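PDB 3BHQ: transcriptional regulator from Mesorhizobium loti, which probably binds cis-regulatory DNA through a TetR-type helix-turn-helix domain and so controls transcription. Local coordinates for residues R98-L103 with G168-I173; M104-L109 with G182-S187. All blocks are in the same frame, centred on the assembly; numbering follows the deposited sequence. Where two conformers were deposited one is given.

Past the predicted DNA-binding helices, the chain enters the all-helical C-terminal domain, and both contacts lie there. Residues 98-103 end helix 88-103; residues 104-109 follow at once, making the turn into helix 106-117. The chain then runs through helix 123-150 to residues 168-173 in helix 159-181, where contact 1 closes a loop of 64 residues. Some ten residues later, the linker 182-187 returns to 104-109 in contact 2, closing a loop of 72. The segments alternate, so the loops cross rather than nest. Contact 1 joins two helices in the core; contact 2, centred about 11 Å away, ties the turn between helices to the linker before helix 188-206.

Contact 1 of 2, residues R98-L103 with G168-I173; sequences RLIAVL and GMLLWI
Leu170 of helix 159-181 reaches across to Leu99 and Ile100 of helix 88-103 and divides its two methyl groups between them. Its CG stands opposite the backbone N (chi1 -170°), which extends the fork toward the neighbouring helix. Leu170 CD1 lies 3.5 Å from Ile100 CD1 and 3.7 Å from Ile100 CG1. Leu170 CD2 faces Leu99, 3.9 Å from Leu99 CB and 4.0 Å from Leu99 CD1. The Leu99 and Leu170 side chains meet nearly at right angles, whereas Ile100 runs slantwise to Leu170. Ile100 leaves its helix to one side, but an extended CG1-CD1 arm (chi2 176°) carries its terminal methyl back to the partner. One turn after Leu99, Leu103 CD1 meets Leu171 CD1 at 3.8 Å, methyl against methyl, with the two chains again roughly perpendicular. The axes of the two short segments pass 10.6 Å apart, with a signed crossing angle of -37°, so branched side chains bridge the interval between backbones. Phe167 also touches Leu99 and Leu103, while helix 188-206 covers Ile100 through Leu191 and Ala195. On the far side of helix 159-181, Trp172 meets Phe134 of the second subunit ring to ring. All five touching residues are buried and wholly aliphatic here, so this join within the C-terminal domain rests on shape and the hydrophobic effect, without polar pairing between the segments.

Contact 2 of 2, residues M104-L109 with G182-S187; sequences MDEELL and GSNRRS
Asn184 sends its amide nitrogen into the turn before helix 106-117, where two acceptors share it. Asn184 ND2 donates to the backbone carbonyl Met104 O at 2.7 Å, almost in line with the C=O bond (166°); Met104 O lies 20° out of the plane of the Asn184 amide. Asn184 ND2 also donates to Glu106 OE1 at 2.9 Å, close to the amide plane. Carboxylate and amide are nearly coplanar, and the two bonds together fix the rotation of the amide; the carboxylate's charge would probably polarise the N-H that points at it and strengthen that bond. A bend at chi2 (63°) folds the Glu106 chain so that OE1 arrives at the amide. Glu106 OE2 and Gly182 O each lie 2.9 Å from water 1, which is placed to link them, though it has more acceptors in reach than protons to give. Asp105 N-caps the same helix, Asp105 OD2 accepting from Leu108 N at 3.1 Å. Around these polar bonds, Leu109 CD1 packs against the amide, 3.4 Å from Asn184 CG. In the conformer given, the bent selenomethionine chain of Met104 brings its terminal methyl beside the amide oxygen. Gly182, with positive phi, is the first residue past helix 159-181, and Ser187 caps helix 188-206 by accepting from Glu190 N. The linker therefore spans two helix ends and meets the start of helix 106-117 at the surface, while Met104 and Leu109 rest on Met175 and Ala178 of helix 159-181 and Leu108 turns to Thr67 and Val71 of helix 56-83.

Contact 1 of 2, residues R98-L103 with G168-I173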
loop_
_atom_site.group_PDB
_atom_site.type_symbol
_atom_site.label_atom_id
_atom_site.label_comp_id
_atom_site.label_asym_id
_atom_site.label_seq_id
_atom_site.Cartn_x
_atom_site.Cartn_y
_atom_site.Cartn_z
ATOM N N ARG A 98 -10.773 6.782 -14.227
ATOM C CA ARG A 98 -9.687 7.771 -14.332
ATOM C C ARG A 98 -8.701 7.645 -13.168
ATOM O O ARG A 98 -7.489 7.748 -13.372
ATOM C CB ARG A 98 -10.213 9.211 -14.403
ATOM C CG ARG A 98 -11.010 9.539 -15.650
ATOM C CD ARG A 98 -10.144 9.666 -16.924
ATOM N NE ARG A 98 -9.237 10.823 -16.880
ATOM C CZ ARG A 98 -7.918 10.822 -16.644
ATOM N NH1 ARG A 98 -7.273 11.989 -16.641
ATOM N NH2 ARG A 98 -7.223 9.700 -16.431
ATOM N N LEU A 99 -9.216 7.426 -11.947
ATOM C CA LEU A 99 -8.356 7.262 -10.743
ATOM C C LEU A 99 -7.421 6.084 -10.909
ATOM O O LEU A 99 -6.228 6.193 -10.583
ATOM C CB LEU A 99 -9.175 7.066 -9.459
ATOM C CG LEU A 99 -10.027 8.215 -8.929
ATOM C CD1 LEU A 99 -10.827 7.718 -7.711
ATOM C CD2 LEU A 99 -9.167 9.445 -8.581
ATOM N N ILE A 100 -7.950 4.956 -11.371
ATOM C CA ILE A 100 -7.121 3.761 -11.633
ATOM C C ILE A 100 -6.035 4.074 -12.628
ATOM O O ILE A 100 -4.881 3.790 -12.402
ATOM C CB ILE A 100 -7.930 2.566 -12.216
ATOM C CG1 ILE A 100 -8.793 1.968 -11.117
ATOM C CG2 ILE A 100 -6.993 1.474 -12.809
ATOM C CD1 ILE A 100 -9.700 0.857 -11.597
ATOM N N ALA A 101 -6.394 4.696 -13.748
ATOM C CA ALA A 101 -5.403 5.009 -14.807
ATOM C C ALA A 101 -4.292 5.950 -14.328
ATOM O O ALA A 101 -3.115 5.734 -14.621
ATOM C CB ALA A 101 -6.095 5.584 -16.036
ATOM N N VAL A 102 -4.661 6.979 -13.574
ATOM C CA VAL A 102 -3.709 7.949 -13.040
ATOM C C VAL A 102 -2.796 7.348 -11.965
ATOM O O VAL A 102 -1.564 7.492 -12.004
ATOM C CB VAL A 102 -4.460 9.197 -12.467
ATOM C CG1 VAL A 102 -3.538 10.126 -11.693
ATOM C CG2 VAL A 102 -5.162 9.934 -13.598
ATOM N N LEU A 103 -3.425 6.702 -10.989
ATOM C CA LEU A 103 -2.702 6.184 -9.829
ATOM C C LEU A 103 -1.881 4.935 -10.107
ATOM O O LEU A 103 -0.942 4.659 -9.345
ATOM C CB LEU A 103 -3.638 6.061 -8.619
ATOM C CG LEU A 103 -4.296 7.378 -8.175
ATOM C CD1 LEU A 103 -5.342 7.161 -7.098
ATOM C CD2 LEU A 103 -3.262 8.382 -7.705
ATOM N N GLY A 168 -9.914 2.620 -1.268
ATOM C CA GLY A 168 -9.513 1.314 -0.746
ATOM C C GLY A 168 -10.098 0.155 -1.543
ATOM O O GLY A 168 -9.377 -0.772 -1.909
HETATM N N MSE A 169 -11.389 0.216 -1.860
HETATM C CA MSE A 169 -12.000 -0.858 -2.672
HETATM C C MSE A 169 -11.407 -0.915 -4.060
HETATM O O MSE A 169 -11.151 -1.999 -4.603
HETATM C CB MSE A 169 -13.510 -0.723 -2.703
HETATM C CG MSE A 169 -14.070 -1.045 -1.410
HETATM SE SE MSE A 169 -15.956 -1.247 -1.455
HETATM C CE MSE A 169 -16.221 0.469 -1.266
ATOM N N LEU A 170 -11.162 0.258 -4.645
ATOM C CA LEU A 170 -10.632 0.356 -5.975
ATOM C C LEU A 170 -9.189 -0.108 -6.096
ATOM O O LEU A 170 -8.813 -0.723 -7.107
ATOM C CB LEU A 170 -10.702 1.829 -6.425
ATOM C CG LEU A 170 -10.439 2.216 -7.845
ATOM C CD1 LEU A 170 -11.544 1.618 -8.717
ATOM C CD2 LEU A 170 -10.439 3.765 -7.902
ATOM N N LEU A 171 -8.356 0.203 -5.106
ATOM C CA LEU A 171 -6.922 0.002 -5.248
ATOM C C LEU A 171 -6.264 -1.053 -4.383
ATOM O O LEU A 171 -5.108 -1.361 -4.632
ATOM C CB LEU A 171 -6.235 1.346 -4.986
ATOM C CG LEU A 171 -6.615 2.490 -5.935
ATOM C CD1 LEU A 171 -6.062 3.823 -5.418
ATOM C CD2 LEU A 171 -6.135 2.182 -7.332
ATOM N N TRP A 172 -6.993 -1.623 -3.428
ATOM C CA TRP A 172 -6.350 -2.593 -2.505
ATOM C C TRP A 172 -5.628 -3.702 -3.298
ATOM O O TRP A 172 -4.457 -3.947 -3.051
ATOM C CB TRP A 172 -7.321 -3.185 -1.454
ATOM C CG TRP A 172 -6.587 -4.021 -0.446
ATOM C CD1 TRP A 172 -6.651 -5.369 -0.286
ATOM C CD2 TRP A 172 -5.665 -3.524 0.490
ATOM N NE1 TRP A 172 -5.795 -5.738 0.732
ATOM C CE2 TRP A 172 -5.179 -4.625 1.229
ATOM C CE3 TRP A 172 -5.199 -2.248 0.800
ATOM C CZ2 TRP A 172 -4.237 -4.493 2.220
ATOM C CZ3 TRP A 172 -4.246 -2.111 1.825
ATOM C CH2 TRP A 172 -3.775 -3.242 2.512
ATOM N N ILE A 173 -6.294 -4.374 -4.228
ATOM C CA ILE A 173 -5.645 -5.436 -5.003
ATOM C C ILE A 173 -4.614 -4.879 -6.000
ATOM O O ILE A 173 -3.450 -5.222 -5.918
ATOM C CB ILE A 173 -6.661 -6.429 -5.626
ATOM C CG1 ILE A 173 -7.275 -7.293 -4.512
ATOM C CG2 ILE A 173 -6.006 -7.320 -6.665
ATOM C CD1 ILE A 173 -8.406 -8.241 -4.970
#

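Contact 2 of 2, residues M104-L109 with G182-S187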
loop_
_atom_site.group_PDB
_atom_site.type_symbol
_atom_site.label_atom_id
_atom_site.label_comp_id
_atom_site.label_asym_id
_atom_site.label_seq_id
_atom_site.Cartn_x
_atom_site.Cartn_y
_atom_site.Cartn_z
HETATM N N MSE A 104 -2.200 4.196 -11.173
HETATM C CA MSE A 104 -1.450 2.992 -11.558
HETATM C C MSE A 104 -0.446 3.257 -12.675
HETATM O O MSE A 104 0.130 2.341 -13.234
HETATM C CB MSE A 104 -2.410 1.841 -11.854
HETATM C CG MSE A 104 -3.313 1.472 -10.670
HETATM SE SE MSE A 104 -2.325 0.862 -9.109
HETATM C CE MSE A 104 -1.367 -0.583 -10.055
ATOM N N ASP A 105 -0.201 4.528 -12.982
ATOM C CA ASP A 105 0.792 4.925 -13.958
ATOM C C ASP A 105 2.146 4.324 -13.533
ATOM O O ASP A 105 2.535 4.416 -12.365
ATOM C CB ASP A 105 0.963 6.435 -13.990
ATOM C CG ASP A 105 2.064 6.861 -14.922
ATOM O OD1 ASP A 105 1.867 6.875 -16.139
ATOM O OD2 ASP A 105 3.147 7.165 -14.426
ATOM N N GLU A 106 2.832 3.715 -14.485
ATOM C CA GLU A 106 4.052 2.973 -14.201
ATOM C C GLU A 106 5.158 3.809 -13.561
ATOM O O GLU A 106 5.779 3.375 -12.599
ATOM C CB GLU A 106 4.542 2.291 -15.493
ATOM C CG GLU A 106 5.746 1.352 -15.329
ATOM C CD GLU A 106 5.486 0.119 -14.428
ATOM O OE1 GLU A 106 4.304 -0.238 -14.157
ATOM O OE2 GLU A 106 6.491 -0.505 -13.995
ATOM N N GLU A 107 5.374 5.020 -14.066
ATOM C CA GLU A 107 6.419 5.868 -13.511
ATOM C C GLU A 107 6.083 6.329 -12.100
ATOM O O GLU A 107 6.958 6.384 -11.242
ATOM C CB GLU A 107 6.769 7.016 -14.462
ATOM C CG GLU A 107 7.266 6.541 -15.872
ATOM C CD GLU A 107 8.413 5.520 -15.823
ATOM O OE1 GLU A 107 9.467 5.857 -15.255
ATOM O OE2 GLU A 107 8.270 4.381 -16.345
ATOM N N LEU A 108 4.804 6.604 -11.837
ATOM C CA LEU A 108 4.342 6.970 -10.516
ATOM C C LEU A 108 4.559 5.819 -9.517
ATOM O O LEU A 108 4.987 6.033 -8.392
ATOM C CB LEU A 108 2.861 7.411 -10.531
ATOM C CG LEU A 108 2.286 7.977 -9.260
ATOM C CD1 LEU A 108 3.039 9.258 -8.856
ATOM C CD2 LEU A 108 0.818 8.264 -9.407
ATOM N N LEU A 109 4.294 4.583 -9.941
ATOM C CA LEU A 109 4.519 3.411 -9.079
ATOM C C LEU A 109 6.008 3.248 -8.752
ATOM O O LEU A 109 6.345 2.914 -7.616
ATOM C CB LEU A 109 3.978 2.146 -9.738
ATOM C CG LEU A 109 2.463 2.085 -9.995
ATOM C CD1 LEU A 109 2.112 0.849 -10.828
ATOM C CD2 LEU A 109 1.707 2.052 -8.740
ATOM N N GLY A 182 5.534 -5.909 -9.078
ATOM C CA GLY A 182 5.918 -5.071 -10.198
ATOM C C GLY A 182 4.923 -5.232 -11.336
ATOM O O GLY A 182 4.844 -4.354 -12.198
ATOM N N SER A 183 4.155 -6.344 -11.342
ATOM C CA SER A 183 3.165 -6.625 -12.366
ATOM C C SER A 183 2.138 -5.520 -12.266
ATOM O O SER A 183 1.471 -5.372 -11.230
ATOM C CB SER A 183 2.482 -7.992 -12.185
ATOM O OG SER A 183 1.548 -8.228 -13.228
ATOM N N ASN A 184 2.121 -4.695 -13.309
ATOM C CA ASN A 184 1.169 -3.625 -13.450
ATOM C C ASN A 184 0.610 -3.814 -14.847
ATOM O O ASN A 184 1.129 -3.227 -15.810
ATOM C CB ASN A 184 1.867 -2.274 -13.274
ATOM C CG ASN A 184 0.901 -1.108 -13.376
ATOM O OD1 ASN A 184 -0.279 -1.230 -13.016
ATOM N ND2 ASN A 184 1.397 0.034 -13.856
ATOM N N ARG A 185 -0.388 -4.701 -14.954
ATOM C CA ARG A 185 -1.004 -5.111 -16.220
ATOM C C ARG A 185 -2.530 -5.213 -16.114
ATOM O O ARG A 185 -3.028 -5.813 -15.148
ATOM C CB ARG A 185 -0.501 -6.519 -16.589
ATOM C CG ARG A 185 1.027 -6.716 -16.611
ATOM C CD ARG A 185 1.374 -8.135 -17.061
ATOM N NE ARG A 185 2.747 -8.255 -17.559
ATOM C CZ ARG A 185 3.816 -8.701 -16.889
ATOM N NH1 ARG A 185 3.781 -9.069 -15.600
ATOM N NH2 ARG A 185 4.980 -8.746 -17.533
ATOM N N ARG A 186 -3.260 -4.692 -17.098
ATOM C CA ARG A 186 -4.707 -4.812 -17.146
ATOM C C ARG A 186 -5.170 -4.343 -18.500
ATOM O O ARG A 186 -4.699 -3.311 -18.983
ATOM C CB ARG A 186 -5.372 -3.919 -16.097
ATOM N N SER A 187 -6.079 -5.093 -19.112
ATOM C CA SER A 187 -6.688 -4.664 -20.362
ATOM C C SER A 187 -7.683 -3.537 -20.015
ATOM O O SER A 187 -8.004 -3.306 -18.820
ATOM C CB SER A 187 -7.408 -5.835 -21.041
ATOM O OG SER A 187 -8.546 -6.246 -20.299
HETATM O O HOH W 1 5.218 -1.525 -11.634
#